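Local coordinates for protein lectin (PDB 4HR6) that binds galactosides through its beta-trefoil lectin chain and is a three-chain, nontoxic homologue of the type II ribosome-inactivating proteins, at the interface of chains A and B and the interface of chains C and A. Residues are numbered along the deposited sequence; one frame, centred on the assembly and turned at random. Chains: chain A, Lectin; chain B, Lectin; chain C, Lectin.

Contact 1: the interface of chains A and B. Residues chain A 166-167, 184; chain B 8, 10, 132-134.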
loop_
_atom_site.group_PDB
_atom_site.type_symbol
_atom_site.label_atom_id
_atom_site.label_comp_id
_atom_site.label_asym_id
_atom_site.label_seq_id
_atom_site.Cartn_x
_atom_site.Cartn_y
_atom_site.Cartn_z
ATOM N N LEU A 166 -0.687 11.045 9.449
ATOM C CA LEU A 166 -1.176 10.220 10.530
ATOM C C LEU A 166 -2.689 10.029 10.445
ATOM O O LEU A 166 -3.442 10.963 10.157
ATOM C CB LEU A 166 -0.813 10.845 11.880
ATOM C CG LEU A 166 0.691 10.754 12.200
ATOM C CD1 LEU A 166 1.164 11.956 12.999
ATOM C CD2 LEU A 166 0.999 9.468 12.944
ATOM N N PHE A 167 -3.118 8.811 10.736
ATOM C CA PHE A 167 -4.520 8.454 10.730
ATOM C C PHE A 167 -5.208 8.998 11.983
ATOM O O PHE A 167 -4.563 9.250 12.996
ATOM C CB PHE A 167 -4.655 6.926 10.709
ATOM C CG PHE A 167 -4.311 6.287 9.387
ATOM C CD1 PHE A 167 -4.518 4.935 9.216
ATOM C CD2 PHE A 167 -3.846 7.031 8.310
ATOM C CE1 PHE A 167 -4.243 4.312 8.012
ATOM C CE2 PHE A 167 -3.577 6.418 7.101
ATOM C CZ PHE A 167 -3.781 5.057 6.953
ATOM N N ASP A 184 -1.458 3.037 11.701
ATOM C CA ASP A 184 -1.948 4.318 12.192
ATOM C C ASP A 184 -1.405 5.496 11.399
ATOM O O ASP A 184 -1.494 6.628 11.847
ATOM C CB ASP A 184 -1.609 4.458 13.680
ATOM C CG ASP A 184 -0.125 4.650 13.933
ATOM O OD1 ASP A 184 0.216 5.484 14.805
ATOM O OD2 ASP A 184 0.698 3.992 13.248
ATOM N N ARG B 8 -2.273 13.472 17.417
ATOM C CA ARG B 8 -2.067 12.019 17.480
ATOM C C ARG B 8 -0.794 11.682 18.234
ATOM O O ARG B 8 0.191 12.415 18.154
ATOM C CB ARG B 8 -1.967 11.427 16.070
ATOM C CG ARG B 8 -3.294 11.030 15.437
ATOM C CD ARG B 8 -3.946 9.842 16.112
ATOM N NE ARG B 8 -3.019 8.800 16.543
ATOM C CZ ARG B 8 -2.308 8.003 15.733
ATOM N NH1 ARG B 8 -2.347 8.147 14.409
ATOM N NH2 ARG B 8 -1.517 7.075 16.260
ATOM N N THR B 10 2.058 8.720 18.615
ATOM C CA THR B 10 2.614 7.517 17.964
ATOM C C THR B 10 4.112 7.315 18.302
ATOM O O THR B 10 4.641 7.980 19.202
ATOM C CB THR B 10 2.403 7.620 16.443
ATOM O OG1 THR B 10 2.753 6.386 15.803
ATOM C CG2 THR B 10 3.208 8.752 15.866
ATOM N N GLY B 132 4.824 6.101 12.984
ATOM C CA GLY B 132 3.807 5.090 13.086
ATOM C C GLY B 132 4.076 4.201 14.267
ATOM O O GLY B 132 5.210 4.106 14.743
ATOM N N ASN B 133 3.033 3.535 14.735
ATOM C CA ASN B 133 3.090 2.827 15.997
ATOM C C ASN B 133 3.541 1.389 15.839
ATOM O O ASN B 133 3.938 0.749 16.815
ATOM C CB ASN B 133 1.732 2.871 16.685
ATOM C CG ASN B 133 1.809 2.437 18.137
ATOM O OD1 ASN B 133 2.668 2.903 18.890
ATOM N ND2 ASN B 133 0.925 1.528 18.536
ATOM N N TYR B 134 3.483 0.871 14.615
ATOM C CA TYR B 134 4.019 -0.461 14.344
ATOM C C TYR B 134 5.469 -0.290 13.904
ATOM O O TYR B 134 5.724 0.224 12.815
ATOM C CB TYR B 134 3.187 -1.156 13.270
ATOM C CG TYR B 134 3.519 -2.599 13.049
ATOM C CD1 TYR B 134 2.946 -3.585 13.832
ATOM C CD2 TYR B 134 4.400 -2.978 12.044
ATOM C CE1 TYR B 134 3.244 -4.918 13.622
ATOM C CE2 TYR B 134 4.710 -4.302 11.833
ATOM C CZ TYR B 134 4.131 -5.261 12.614
ATOM O OH TYR B 134 4.437 -6.571 12.390
#
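A:Asp184, near the end of strand 180-185 of the ribosome-inactivating-protein-like chain, meets B:Arg8 and B:Thr10 of strand 7-10 in the lectin chain. The guanidinium of B:Arg8 approaches with its two terminal nitrogens and takes two different atoms of A:Asp184. B:Arg8 NH2 forms a nearly straight salt bridge to carboxylate oxygen OD1 of A:Asp184 (2.8 Å, 169° at H), using the lone pair that faces away from OD2. B:Arg8 NH1 donates to the backbone O of A:Asp184 at 3.1 Å, in the carbonyl plane. Taking the main-chain O as second acceptor, in place of OD2, is consistent with the 63° between the two planes, carboxylate and guanidinium. The arginine chain bends at chi2 and chi3, bringing B:Arg8 NH1 also to the backbone O of A:Phe167 (2.8 Å), which sits somewhat out of the guanidinium plane. The hydroxyl OG1 of B:Thr10 donates to A:Asp184 OD1 from the opposite, syn side at 2.9 Å, so that one oxygen is gripped by two donors. The methyl CG2 of B:Thr10 turns to CD2 of A:Leu166 (3.7 Å), adding a small apolar contact. With both carboxylate oxygens engaged, rotation of the group should be restricted, and the positive guanidinium would probably stabilise its charged form. The remaining oxygen, A:Asp184 OD2, accepts a hydrogen bond from the backbone N of B:Asn133 at 2.8 Å, 29° out of the carboxylate plane.

Contact 2: the interface of chains C and A. Residues chain C 13, 17; chain A 113, 117, 124, 127-128, 131.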
loop_
_atom_site.group_PDB
_atom_site.type_symbol
_atom_site.label_atom_id
_atom_site.label_comp_id
_atom_site.label_asym_id
_atom_site.label_seq_id
_atom_site.Cartn_x
_atom_site.Cartn_y
_atom_site.Cartn_z
ATOM N N TYR C 13 -5.342 -10.626 -17.507
ATOM C CA TYR C 13 -6.053 -10.296 -16.277
ATOM C C TYR C 13 -5.587 -8.946 -15.711
ATOM O O TYR C 13 -6.401 -8.056 -15.500
ATOM C CB TYR C 13 -5.895 -11.407 -15.240
ATOM C CG TYR C 13 -6.483 -11.031 -13.898
ATOM C CD1 TYR C 13 -7.866 -10.944 -13.724
ATOM C CD2 TYR C 13 -5.666 -10.713 -12.823
ATOM C CE1 TYR C 13 -8.418 -10.577 -12.518
ATOM C CE2 TYR C 13 -6.209 -10.350 -11.599
ATOM C CZ TYR C 13 -7.588 -10.272 -11.457
ATOM O OH TYR C 13 -8.129 -9.905 -10.253
ATOM N N ILE C 17 -7.664 -5.383 -15.164
ATOM C CA ILE C 17 -7.738 -4.664 -13.888
ATOM C C ILE C 17 -7.146 -3.270 -14.055
ATOM O O ILE C 17 -7.676 -2.278 -13.528
ATOM C CB ILE C 17 -7.019 -5.410 -12.759
ATOM C CG1 ILE C 17 -7.720 -6.738 -12.448
ATOM C CG2 ILE C 17 -6.913 -4.534 -11.503
ATOM C CD1 ILE C 17 -9.147 -6.628 -11.934
ATOM N N MET A 113 -12.848 -11.083 -7.371
ATOM C CA MET A 113 -11.857 -11.223 -8.425
ATOM C C MET A 113 -11.823 -10.046 -9.380
ATOM O O MET A 113 -10.833 -9.881 -10.106
ATOM C CB MET A 113 -12.085 -12.497 -9.206
ATOM C CG MET A 113 -11.722 -13.745 -8.433
ATOM S SD MET A 113 -11.941 -15.271 -9.372
ATOM C CE MET A 113 -10.607 -15.133 -10.569
ATOM N N ALA A 117 -10.065 -6.832 -6.371
ATOM C CA ALA A 117 -8.743 -6.817 -6.990
ATOM C C ALA A 117 -8.400 -5.448 -7.544
ATOM O O ALA A 117 -7.227 -5.072 -7.535
ATOM C CB ALA A 117 -8.660 -7.841 -8.089
ATOM N N GLU A 124 -5.161 -8.188 -6.386
ATOM C CA GLU A 124 -4.816 -8.371 -7.784
ATOM C C GLU A 124 -3.715 -9.439 -7.966
ATOM O O GLU A 124 -3.847 -10.344 -8.798
ATOM C CB GLU A 124 -4.347 -7.055 -8.366
ATOM C CG GLU A 124 -4.030 -7.108 -9.854
ATOM C CD GLU A 124 -3.229 -5.909 -10.315
ATOM O OE1 GLU A 124 -3.013 -5.771 -11.542
ATOM O OE2 GLU A 124 -2.842 -5.092 -9.457
ATOM N N VAL A 127 -4.772 -12.989 -7.146
ATOM C CA VAL A 127 -5.568 -13.550 -8.229
ATOM C C VAL A 127 -4.706 -13.898 -9.448
ATOM O O VAL A 127 -4.886 -14.971 -10.035
ATOM C CB VAL A 127 -6.753 -12.649 -8.612
ATOM C CG1 VAL A 127 -7.481 -13.182 -9.846
ATOM C CG2 VAL A 127 -7.719 -12.528 -7.436
ATOM N N ALA A 128 -3.777 -13.014 -9.818
ATOM C CA ALA A 128 -2.887 -13.264 -10.953
ATOM C C ALA A 128 -2.152 -14.602 -10.823
ATOM O O ALA A 128 -2.056 -15.343 -11.783
ATOM C CB ALA A 128 -1.894 -12.134 -11.123
ATOM N N PHE A 131 -4.216 -17.531 -11.975
ATOM C CA PHE A 131 -4.176 -17.654 -13.428
ATOM C C PHE A 131 -2.878 -18.315 -13.903
ATOM O O PHE A 131 -2.912 -19.105 -14.846
ATOM C CB PHE A 131 -4.296 -16.286 -14.113
ATOM C CG PHE A 131 -5.714 -15.794 -14.287
ATOM C CD1 PHE A 131 -6.344 -15.876 -15.518
ATOM C CD2 PHE A 131 -6.412 -15.231 -13.226
ATOM C CE1 PHE A 131 -7.636 -15.404 -15.691
ATOM C CE2 PHE A 131 -7.706 -14.771 -13.396
ATOM C CZ PHE A 131 -8.321 -14.857 -14.628
#
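C:Tyr13, on helix 10-24 of the short chain, inserts its ring between helices 103-119 and 121-132 of chain A, with 90 Å² of its surface hidden there. The polar part of the contact is made by the phenol hydroxyl: C:Tyr13 OH donates to the backbone O of A:Met113 at 2.7 Å. The angle at the acceptor, C=O...OH, is 146°, and the donor is tilted 22° from the carbonyl plane. The carbonyl oxygen lies in the plane of the tyrosine ring, off the CE1 side of the hydroxyl, where a planar phenol O-H can point. A chi1 of 173° swings CG away from the tyrosine backbone N and sends the ring outward from its own helix toward chain A.

Apolar groups meet both faces of the ring. On one face, A:Val127 crosses it at about a right angle and sets methyl CG1 above the phenol carbon CZ of C:Tyr13 at 3.3 Å. A:Phe131 meets the same face at the other end, its ring nearly parallel but displaced: CB of C:Tyr13 lies over the A:Phe131 ring centre, 4.1 Å above the plane, while A:Phe131 CE2 sits over the CG/CD1 side of the tyrosine, 3.8 Å from C:Tyr13 CD1.

Within chain C, CG1 of C:Ile17 covers the opposite tyrosine face near the rim, 3.7 Å above the plane. C:Ile17 also reaches chain A, its CD1 lying 4.1 Å from CB of A:Ala117, while its side chain runs past that of A:Glu124 in the opposite direction.

By combining a directional bond with packing along the ring, the site probably helps hold the short chain C against the helical part of chain A.

About 31 Å separates the centres of the C-alpha atoms of contact 1 and contact 2, and the two have no residue or secondary-structure element in common. Chain A is the shared partner: it offers strands 166-167 and 180-185 to the lectin chain in contact 1, and helices 103-119 and 121-132 to chain C in contact 2. The characters differ, since contact 1 is mainly charged and polar whereas contact 2 is chiefly apolar. In this three-chain lectin, chain A thus probably links the other two through separate surfaces, the lectin chain docking at one and the short chain packing into the other.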